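Local coordinates for p-47 protein (Clostridium botulinum E1 str. 'BoNT E Beluga', PDB 5WIX) that is of unknown function but adopts a TULIP-type fold like that of bactericidal/permeability-increasing protein, and so may bind a lipid or other hydrophobic partner, at residues Val320-Tyr325 and Ala374-Val379; Leu283-Ile288 and Tyr295-Asn300; Leu332-Ile337 and Pro357-Arg362. All blocks are in the same frame, centred on the assembly; numbering follows the deposited sequence.

Contact 1 of 3, residues Val320-Tyr325 and Ala374-Val379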
loop_
_atom_site.group_PDB
_atom_site.type_symbol
_atom_site.label_atom_id
_atom_site.label_comp_id
_atom_site.label_asym_id
_atom_site.label_seq_id
_atom_site.Cartn_x
_atom_site.Cartn_y
_atom_site.Cartn_z
ATOM N N VAL A 320 5.563 32.256 -25.167
ATOM C CA VAL A 320 5.624 33.454 -24.343
ATOM C C VAL A 320 5.554 34.703 -25.221
ATOM O O VAL A 320 6.422 34.928 -26.067
ATOM C CB VAL A 320 6.897 33.487 -23.475
ATOM C CG1 VAL A 320 8.114 33.090 -24.282
ATOM C CG2 VAL A 320 7.076 34.860 -22.875
ATOM N N LYS A 321 4.509 35.508 -25.046
ATOM C CA LYS A 321 4.369 36.720 -25.870
ATOM C C LYS A 321 5.249 37.860 -25.353
ATOM O O LYS A 321 5.467 38.005 -24.142
ATOM C CB LYS A 321 2.896 37.158 -25.943
ATOM C CG LYS A 321 2.011 36.151 -26.696
ATOM C CD LYS A 321 0.509 36.357 -26.468
ATOM C CE LYS A 321 -0.309 35.466 -27.413
ATOM N NZ LYS A 321 -0.185 35.905 -28.849
ATOM N N LEU A 322 5.773 38.647 -26.286
ATOM C CA LEU A 322 6.596 39.809 -25.949
ATOM C C LEU A 322 5.750 41.019 -25.570
ATOM O O LEU A 322 5.031 41.561 -26.412
ATOM C CB LEU A 322 7.492 40.178 -27.122
ATOM C CG LEU A 322 8.699 39.276 -27.289
ATOM C CD1 LEU A 322 9.554 39.799 -28.426
ATOM C CD2 LEU A 322 9.445 39.292 -25.992
ATOM N N THR A 323 5.841 41.439 -24.315
ATOM C CA THR A 323 5.015 42.530 -23.827
ATOM C C THR A 323 5.366 43.816 -24.583
ATOM O O THR A 323 6.511 44.262 -24.545
ATOM C CB THR A 323 5.192 42.706 -22.296
ATOM O OG1 THR A 323 6.585 42.668 -21.966
ATOM C CG2 THR A 323 4.493 41.572 -21.540
ATOM N N GLY A 324 4.398 44.379 -25.309
ATOM C CA GLY A 324 4.627 45.592 -26.080
ATOM C C GLY A 324 4.723 45.326 -27.566
ATOM O O GLY A 324 4.651 46.242 -28.375
ATOM N N TYR A 325 4.918 44.058 -27.910
ATOM C CA TYR A 325 4.963 43.569 -29.288
ATOM C C TYR A 325 4.120 42.325 -29.296
ATOM O O TYR A 325 4.636 41.226 -29.484
ATOM C CB TYR A 325 6.385 43.229 -29.751
ATOM C CG TYR A 325 7.363 44.371 -29.685
ATOM C CD1 TYR A 325 7.824 44.988 -30.841
ATOM C CD2 TYR A 325 7.829 44.835 -28.461
ATOM C CE1 TYR A 325 8.723 46.039 -30.771
ATOM C CE2 TYR A 325 8.715 45.881 -28.379
ATOM C CZ TYR A 325 9.164 46.479 -29.531
ATOM O OH TYR A 325 10.053 47.522 -29.422
ATOM N N ALA A 374 15.714 39.034 -30.555
ATOM C CA ALA A 374 16.747 38.777 -29.565
ATOM C C ALA A 374 16.215 38.782 -28.128
ATOM O O ALA A 374 16.668 37.983 -27.292
ATOM C CB ALA A 374 17.856 39.783 -29.722
ATOM N N VAL A 375 15.268 39.667 -27.832
ATOM C CA VAL A 375 14.634 39.630 -26.515
ATOM C C VAL A 375 13.689 38.426 -26.483
ATOM O O VAL A 375 13.430 37.851 -25.424
ATOM C CB VAL A 375 13.864 40.947 -26.162
ATOM C CG1 VAL A 375 14.556 42.150 -26.777
ATOM C CG2 VAL A 375 12.421 40.898 -26.620
ATOM N N ALA A 376 13.188 38.032 -27.649
ATOM C CA ALA A 376 12.356 36.839 -27.716
ATOM C C ALA A 376 13.181 35.590 -27.340
ATOM O O ALA A 376 12.701 34.706 -26.620
ATOM C CB ALA A 376 11.755 36.686 -29.104
ATOM N N LYS A 377 14.420 35.536 -27.828
ATOM C CA LYS A 377 15.328 34.457 -27.466
ATOM C C LYS A 377 15.595 34.497 -25.969
ATOM O O LYS A 377 15.645 33.460 -25.299
ATOM C CB LYS A 377 16.646 34.549 -28.249
ATOM C CG LYS A 377 17.841 33.924 -27.533
ATOM C CD LYS A 377 19.035 33.697 -28.459
ATOM C CE LYS A 377 20.245 33.155 -27.684
ATOM N NZ LYS A 377 21.103 32.205 -28.470
ATOM N N SER A 378 15.741 35.700 -25.431
ATOM C CA SER A 378 16.139 35.807 -24.040
ATOM C C SER A 378 14.972 35.525 -23.085
ATOM O O SER A 378 15.160 34.884 -22.061
ATOM C CB SER A 378 16.749 37.178 -23.767
ATOM O OG SER A 378 17.335 37.209 -22.478
ATOM N N VAL A 379 13.765 35.966 -23.426
ATOM C CA VAL A 379 12.603 35.652 -22.593
ATOM C C VAL A 379 12.275 34.151 -22.678
ATOM O O VAL A 379 11.938 33.512 -21.670
ATOM C CB VAL A 379 11.375 36.507 -22.994
ATOM C CG1 VAL A 379 10.141 36.085 -22.222
ATOM C CG2 VAL A 379 11.663 37.962 -22.711
#

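Contact 2 of 3, residues Leu283-Ile288 and Tyr295-Asn300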
loop_
_atom_site.group_PDB
_atom_site.type_symbol
_atom_site.label_atom_id
_atom_site.label_comp_id
_atom_site.label_asym_id
_atom_site.label_seq_id
_atom_site.Cartn_x
_atom_site.Cartn_y
_atom_site.Cartn_z
ATOM N N LEU A 283 -1.990 26.359 -18.996
ATOM C CA LEU A 283 -1.363 26.694 -17.727
ATOM C C LEU A 283 -0.778 28.104 -17.772
ATOM O O LEU A 283 0.128 28.382 -18.565
ATOM C CB LEU A 283 -0.268 25.673 -17.387
ATOM C CG LEU A 283 -0.647 24.223 -17.681
ATOM C CD1 LEU A 283 0.541 23.280 -17.437
ATOM C CD2 LEU A 283 -1.854 23.810 -16.851
ATOM N N ASN A 284 -1.277 28.998 -16.922
ATOM C CA ASN A 284 -0.774 30.376 -16.951
ATOM C C ASN A 284 0.406 30.575 -16.011
ATOM O O ASN A 284 0.246 30.682 -14.779
ATOM C CB ASN A 284 -1.898 31.355 -16.620
ATOM C CG ASN A 284 -3.098 31.189 -17.547
ATOM O OD1 ASN A 284 -2.965 31.194 -18.775
ATOM N ND2 ASN A 284 -4.275 31.009 -16.955
ATOM N N TRP A 285 1.602 30.603 -16.592
ATOM C CA TRP A 285 2.801 30.758 -15.778
ATOM C C TRP A 285 2.800 32.086 -15.044
ATOM O O TRP A 285 2.129 33.047 -15.440
ATOM C CB TRP A 285 4.053 30.654 -16.630
ATOM C CG TRP A 285 5.238 30.247 -15.855
ATOM C CD1 TRP A 285 6.234 31.049 -15.395
ATOM C CD2 TRP A 285 5.562 28.923 -15.438
ATOM N NE1 TRP A 285 7.173 30.307 -14.718
ATOM C CE2 TRP A 285 6.782 28.995 -14.731
ATOM C CE3 TRP A 285 4.943 27.683 -15.592
ATOM C CZ2 TRP A 285 7.388 27.878 -14.177
ATOM C CZ3 TRP A 285 5.544 26.577 -15.040
ATOM C CH2 TRP A 285 6.759 26.681 -14.340
ATOM N N TYR A 286 3.563 32.138 -13.968
ATOM C CA TYR A 286 3.711 33.381 -13.236
ATOM C C TYR A 286 4.670 34.339 -13.962
ATOM O O TYR A 286 5.388 33.944 -14.874
ATOM C CB TYR A 286 4.183 33.096 -11.807
ATOM C CG TYR A 286 5.565 32.504 -11.687
ATOM C CD1 TYR A 286 6.685 33.320 -11.623
ATOM C CD2 TYR A 286 5.753 31.121 -11.613
ATOM C CE1 TYR A 286 7.959 32.782 -11.498
ATOM C CE2 TYR A 286 7.026 30.571 -11.482
ATOM C CZ TYR A 286 8.124 31.404 -11.422
ATOM O OH TYR A 286 9.399 30.882 -11.305
ATOM N N GLY A 287 4.678 35.605 -13.558
ATOM C CA GLY A 287 5.463 36.589 -14.272
ATOM C C GLY A 287 6.974 36.544 -14.034
ATOM O O GLY A 287 7.425 36.579 -12.879
ATOM N N ILE A 288 7.745 36.517 -15.131
ATOM C CA ILE A 288 9.216 36.599 -15.121
ATOM C C ILE A 288 9.747 37.933 -15.647
ATOM O O ILE A 288 9.457 38.285 -16.785
ATOM C CB ILE A 288 9.859 35.514 -16.012
ATOM C CG1 ILE A 288 9.387 34.119 -15.612
ATOM C CG2 ILE A 288 11.370 35.595 -15.954
ATOM C CD1 ILE A 288 9.469 33.139 -16.773
ATOM N N TYR A 295 7.275 39.185 -18.253
ATOM C CA TYR A 295 6.677 38.307 -19.253
ATOM C C TYR A 295 5.908 37.174 -18.559
ATOM O O TYR A 295 6.207 36.826 -17.416
ATOM C CB TYR A 295 7.745 37.783 -20.208
ATOM C CG TYR A 295 8.545 38.897 -20.878
ATOM C CD1 TYR A 295 8.290 39.274 -22.193
ATOM C CD2 TYR A 295 9.564 39.565 -20.188
ATOM C CE1 TYR A 295 9.024 40.291 -22.801
ATOM C CE2 TYR A 295 10.300 40.571 -20.780
ATOM C CZ TYR A 295 10.030 40.941 -22.089
ATOM O OH TYR A 295 10.772 41.958 -22.666
ATOM N N TYR A 296 4.893 36.638 -19.240
ATOM C CA TYR A 296 3.932 35.709 -18.645
ATOM C C TYR A 296 3.664 34.547 -19.568
ATOM O O TYR A 296 2.607 34.483 -20.207
ATOM C CB TYR A 296 2.604 36.398 -18.342
ATOM C CG TYR A 296 2.636 37.396 -17.218
ATOM C CD1 TYR A 296 2.177 37.055 -15.961
ATOM C CD2 TYR A 296 3.116 38.686 -17.416
ATOM C CE1 TYR A 296 2.193 37.964 -14.924
ATOM C CE2 TYR A 296 3.140 39.618 -16.378
ATOM C CZ TYR A 296 2.674 39.249 -15.132
ATOM O OH TYR A 296 2.690 40.154 -14.086
ATOM N N PRO A 297 4.609 33.597 -19.623
ATOM C CA PRO A 297 4.523 32.540 -20.638
ATOM C C PRO A 297 3.365 31.621 -20.347
ATOM O O PRO A 297 2.879 31.624 -19.218
ATOM C CB PRO A 297 5.857 31.822 -20.506
ATOM C CG PRO A 297 6.208 32.000 -19.064
ATOM C CD PRO A 297 5.708 33.361 -18.669
ATOM N N GLU A 298 2.912 30.867 -21.344
ATOM C CA GLU A 298 1.860 29.886 -21.105
ATOM C C GLU A 298 2.183 28.556 -21.766
ATOM O O GLU A 298 2.426 28.487 -22.976
ATOM C CB GLU A 298 0.507 30.408 -21.586
ATOM C CG GLU A 298 0.493 30.842 -23.021
ATOM C CD GLU A 298 -0.687 31.739 -23.344
ATOM O OE1 GLU A 298 -1.678 31.196 -23.881
ATOM O OE2 GLU A 298 -0.621 32.972 -23.071
ATOM N N ILE A 299 2.183 27.502 -20.955
ATOM C CA ILE A 299 2.325 26.149 -21.461
ATOM C C ILE A 299 0.976 25.650 -21.976
ATOM O O ILE A 299 -0.034 25.727 -21.269
ATOM C CB ILE A 299 2.853 25.190 -20.378
ATOM C CG1 ILE A 299 4.201 25.674 -19.836
ATOM C CG2 ILE A 299 3.038 23.824 -20.979
ATOM C CD1 ILE A 299 4.282 25.751 -18.319
ATOM N N ASN A 300 0.960 25.128 -23.198
ATOM C CA ASN A 300 -0.296 24.766 -23.847
ATOM C C ASN A 300 -0.694 23.297 -23.781
ATOM O O ASN A 300 -1.890 22.991 -23.726
ATOM C CB ASN A 300 -0.247 25.195 -25.302
ATOM C CG ASN A 300 -0.599 26.637 -25.470
ATOM O OD1 ASN A 300 -1.537 27.129 -24.838
ATOM N ND2 ASN A 300 0.163 27.341 -26.301
#

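Contact 3 of 3, residues Leu332-Ile337 and Pro357-Arg362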
loop_
_atom_site.group_PDB
_atom_site.type_symbol
_atom_site.label_atom_id
_atom_site.label_comp_id
_atom_site.label_asym_id
_atom_site.label_seq_id
_atom_site.Cartn_x
_atom_site.Cartn_y
_atom_site.Cartn_z
ATOM N N LEU A 332 8.130 27.625 -27.182
ATOM C CA LEU A 332 8.895 26.964 -26.132
ATOM C C LEU A 332 8.646 25.436 -26.075
ATOM O O LEU A 332 7.506 24.999 -25.894
ATOM C CB LEU A 332 8.547 27.591 -24.780
ATOM C CG LEU A 332 8.697 29.100 -24.623
ATOM C CD1 LEU A 332 8.298 29.561 -23.220
ATOM C CD2 LEU A 332 10.130 29.496 -24.921
ATOM N N ASN A 333 9.704 24.633 -26.223
ATOM C CA ASN A 333 9.604 23.171 -26.068
ATOM C C ASN A 333 10.635 22.612 -25.085
ATOM O O ASN A 333 11.831 22.858 -25.237
ATOM C CB ASN A 333 9.781 22.462 -27.412
ATOM C CG ASN A 333 8.652 22.747 -28.389
ATOM O OD1 ASN A 333 7.800 21.888 -28.636
ATOM N ND2 ASN A 333 8.651 23.953 -28.971
ATOM N N MET A 334 10.180 21.847 -24.094
ATOM C CA MET A 334 11.102 21.176 -23.171
ATOM C C MET A 334 10.815 19.684 -22.979
ATOM O O MET A 334 9.661 19.264 -22.936
ATOM C CB MET A 334 11.081 21.862 -21.803
ATOM C CG MET A 334 12.134 21.353 -20.850
ATOM S SD MET A 334 12.346 22.402 -19.401
ATOM C CE MET A 334 10.787 22.051 -18.616
ATOM N N GLU A 335 11.876 18.886 -22.883
ATOM C CA GLU A 335 11.784 17.548 -22.288
ATOM C C GLU A 335 12.759 17.480 -21.121
ATOM O O GLU A 335 13.930 17.844 -21.260
ATOM C CB GLU A 335 12.084 16.434 -23.287
ATOM C CG GLU A 335 11.909 15.032 -22.670
ATOM C CD GLU A 335 12.346 13.879 -23.576
ATOM O OE1 GLU A 335 11.562 12.919 -23.753
ATOM O OE2 GLU A 335 13.481 13.917 -24.093
ATOM N N CYS A 336 12.278 17.018 -19.970
ATOM C CA CYS A 336 13.070 17.101 -18.743
ATOM C C CYS A 336 12.786 15.961 -17.777
ATOM O O CYS A 336 11.693 15.868 -17.196
ATOM C CB CYS A 336 12.819 18.437 -18.037
ATOM S SG CYS A 336 13.705 18.623 -16.471
ATOM N N ILE A 337 13.797 15.115 -17.604
ATOM C CA ILE A 337 13.751 13.964 -16.713
ATOM C C ILE A 337 14.057 14.342 -15.260
ATOM O O ILE A 337 15.114 14.912 -14.971
ATOM C CB ILE A 337 14.749 12.926 -17.165
ATOM C CG1 ILE A 337 14.686 12.760 -18.687
ATOM C CG2 ILE A 337 14.528 11.621 -16.412
ATOM C CD1 ILE A 337 13.388 12.200 -19.181
ATOM N N PRO A 357 17.136 16.800 -21.796
ATOM C CA PRO A 357 17.459 16.405 -23.170
ATOM C C PRO A 357 16.868 17.355 -24.215
ATOM O O PRO A 357 17.307 17.314 -25.360
ATOM C CB PRO A 357 16.867 14.987 -23.287
ATOM C CG PRO A 357 15.916 14.834 -22.171
ATOM C CD PRO A 357 16.326 15.792 -21.086
ATOM N N ILE A 358 15.921 18.206 -23.830
ATOM C CA ILE A 358 15.372 19.209 -24.748
ATOM C C ILE A 358 15.085 20.544 -24.068
ATOM O O ILE A 358 14.287 20.613 -23.133
ATOM C CB ILE A 358 14.052 18.732 -25.404
ATOM C CG1 ILE A 358 14.309 17.612 -26.423
ATOM C CG2 ILE A 358 13.341 19.897 -26.073
ATOM C CD1 ILE A 358 13.030 17.007 -27.004
ATOM N N MET A 359 15.743 21.602 -24.532
ATOM C CA MET A 359 15.344 22.962 -24.173
ATOM C C MET A 359 15.444 23.856 -25.397
ATOM O O MET A 359 16.448 24.533 -25.613
ATOM C CB MET A 359 16.186 23.516 -23.026
ATOM C CG MET A 359 15.425 23.521 -21.719
ATOM S SD MET A 359 16.232 24.483 -20.435
ATOM C CE MET A 359 17.940 23.961 -20.629
ATOM N N GLU A 360 14.379 23.847 -26.189
ATOM C CA GLU A 360 14.381 24.464 -27.503
ATOM C C GLU A 360 13.575 25.756 -27.529
ATOM O O GLU A 360 12.342 25.743 -27.455
ATOM C CB GLU A 360 13.830 23.481 -28.529
ATOM C CG GLU A 360 14.180 23.808 -29.956
ATOM C CD GLU A 360 13.406 22.954 -30.942
ATOM O OE1 GLU A 360 13.203 21.745 -30.663
ATOM O OE2 GLU A 360 12.990 23.502 -31.990
ATOM N N CYS A 361 14.291 26.870 -27.638
ATOM C CA CYS A 361 13.683 28.196 -27.714
ATOM C C CYS A 361 13.828 28.781 -29.115
ATOM O O CYS A 361 14.940 29.114 -29.544
ATOM C CB CYS A 361 14.330 29.113 -26.688
ATOM S SG CYS A 361 13.870 30.831 -26.844
ATOM N N ARG A 362 12.714 28.898 -29.832
ATOM C CA ARG A 362 12.756 29.359 -31.221
ATOM C C ARG A 362 11.785 30.513 -31.494
ATOM O O ARG A 362 10.622 30.284 -31.834
ATOM C CB ARG A 362 12.463 28.199 -32.181
#

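Contact 1 of 3, residues Val320-Tyr325 and Ala374-Val379
Leu-322 lays its two methyls across the side of the helix that carries Val-375, Ala-376 and Val-379, a worked example of how one branched side chain can be shared among positions on one side of a helix. Its CG lies anti to the carbonyl carbon, beside the backbone N (chi1 -77°), and the branches divide from there. Leu-322 CD2 approaches Val-375 CG2 (3.4 Å) and reaches more loosely toward CG2 of Val-379 at 4.2 Å. Leu-322 CD1 also touches CG2 of Val-375, and it meets the small CB of Ala-376 at 3.9 Å. Leucine and Val-375 cross obliquely, with a single valine methyl against both leucine branches.

One turn further along the helix, Val-379 turns its branches to different neighbours. Val-379 CG1, anti to the backbone N (chi1 174°), meets CG2 of Val-320 at 3.4 Å, whereas CG2 is the methyl that faces Leu-322. In TULIP domains a long helix is wrapped by a strongly curved antiparallel sheet. This contact fits that plan: it joins strand 311-322 to helix 370-390, and the axes of the short pieces 320-322 and 374-379 come within 9.2 Å, their N-to-C directions 145° apart. Strand alternation sends Val-320 and Leu-322 toward the helix and Lys-321 away from it.

The grip is apolar throughout. The strand's backbone bonds instead to its neighbour in the sheet, Val-320 to Ser-330 and Leu-322 to Ile-328, while the hydroxyl of Ser-330 also hydrogen-bonds to the carbonyl O of Ala-376. Just past Leu-322 the chain turns off from the helix surface through a type II beta turn, closed by a bond of 2.9 Å from Tyr-325 N to Leu-322 O, with Gly-324 adopting the positive phi that this turn favours at its third position.

Contact 2 of 3, residues Leu283-Ile288 and Tyr295-Asn300
The phenol ring of Tyr-296 receives Gly-287 on one face: the glycine CA sits 3.8 Å from the ring centroid, 20° off the ring normal, a CH-pi contact whose donor is a backbone CA. The carbonyl O of Trp-285 lies at the edge of the same ring, near its plane. On the indole of Trp-285, one face takes CD2 of Tyr-286, displaced toward the rim, while Phe-387 of helix 370-390 forms an edge-to-face pair with it. CD1 of Ile-299 comes obliquely to the six-membered part, 3.4 Å from CE3 of Trp-285, and Pro-297 places its CG 3.5 Å from CB of Trp-285. With CG of Trp-285 anti to the backbone N (chi1 -156°), the indole starts out from beside its own carbonyl carbon. Tyr-295 has Ile-288 O at its ring edge, in plane.

Two short antiparallel ladders pair strands 283-284 and 288-290 with the long strand 293-307 of the curved sheet. At one end, Ile-288 and Tyr-295 exchange paired bonds, with 2.8 Å from Tyr-295 N to Ile-288 O. At the other, Leu-283 N reaches Ile-299 O at 3.1 Å, and the return bond from Ile-299 N is weak. Between the ladders the register slips by one residue.

In between, Trp-285 N makes a weak bond to Pro-297 O, and the proline nitrogen, lacking a hydrogen, can return none. Cohesion there probably owes much to the packing of indole on proline and of Gly-287 on Tyr-296, while the indole NE1 hydrogen-bonds to Ser-386 OG, tying this sheet edge to the helix.

Contact 3 of 3, residues Leu332-Ile337 and Pro357-Arg362
Met-334 and Met-359 lie side by side and point the same way, SD of Met-334 being 4.0 Å from CG of Met-359. Together with Leu-332 and Cys-361, whose CD2 and SG are 4.4 Å apart, they form the face turned to the helix, buried at Leu-332 and Met-334 and less so at Met-359 and Cys-361. Helix 370-390 packs over it: Leu-332 touches Ser-383, Met-334 touches Phe-387 and Met-359 touches Arg-388.

Strands 328-343 and 348-363 form an antiparallel beta hairpin of the curved TULIP-like sheet, their short segments running 170° apart. Asn-333 and Glu-360 exchange two backbone bonds, 2.9 Å from Glu-360 N to Asn-333 O, and Glu-335 and Ile-358 exchange another two, including a longer one of 3.3 Å from Ile-358 N to Glu-335 O.

The opposite face, of Asn-333, Glu-335, Ile-358 and Glu-360, is the solvent side, although its side chains cover one another more across the strands than those under the helix do. CB of Glu-335 packs on CB of Ile-358 at 3.7 Å. The glutamate CG lies anti to the backbone N (chi1 -177°), and the chain beyond it is extended and crosses Pro-357 at about a right angle, OE2 lying beside the proline CG. At Pro-357 the chain turns a corner.

All three contacts belong to one curved sheet and the helix 370-390 it wraps. Contacts 1 and 2 have centres about 12 Å apart and meet at the ring of Tyr-295, whose CE1 is 3.4 Å from Leu-322 CD2 and whose CZ is 3.5 Å from Val-379 CG2. Contact 3, centred about 17 Å from contact 1 and 15 Å from contact 2, is nested in the chain between the two segments of contact 1. Val-320 CG1 touches Leu-332 CD1 at 3.7 Å, carrying the apolar layer from one strand to the next. In TULIP relatives the space between helix and sheet can hold lipid; the similar topology is consistent with such a role for P47 but does not establish it.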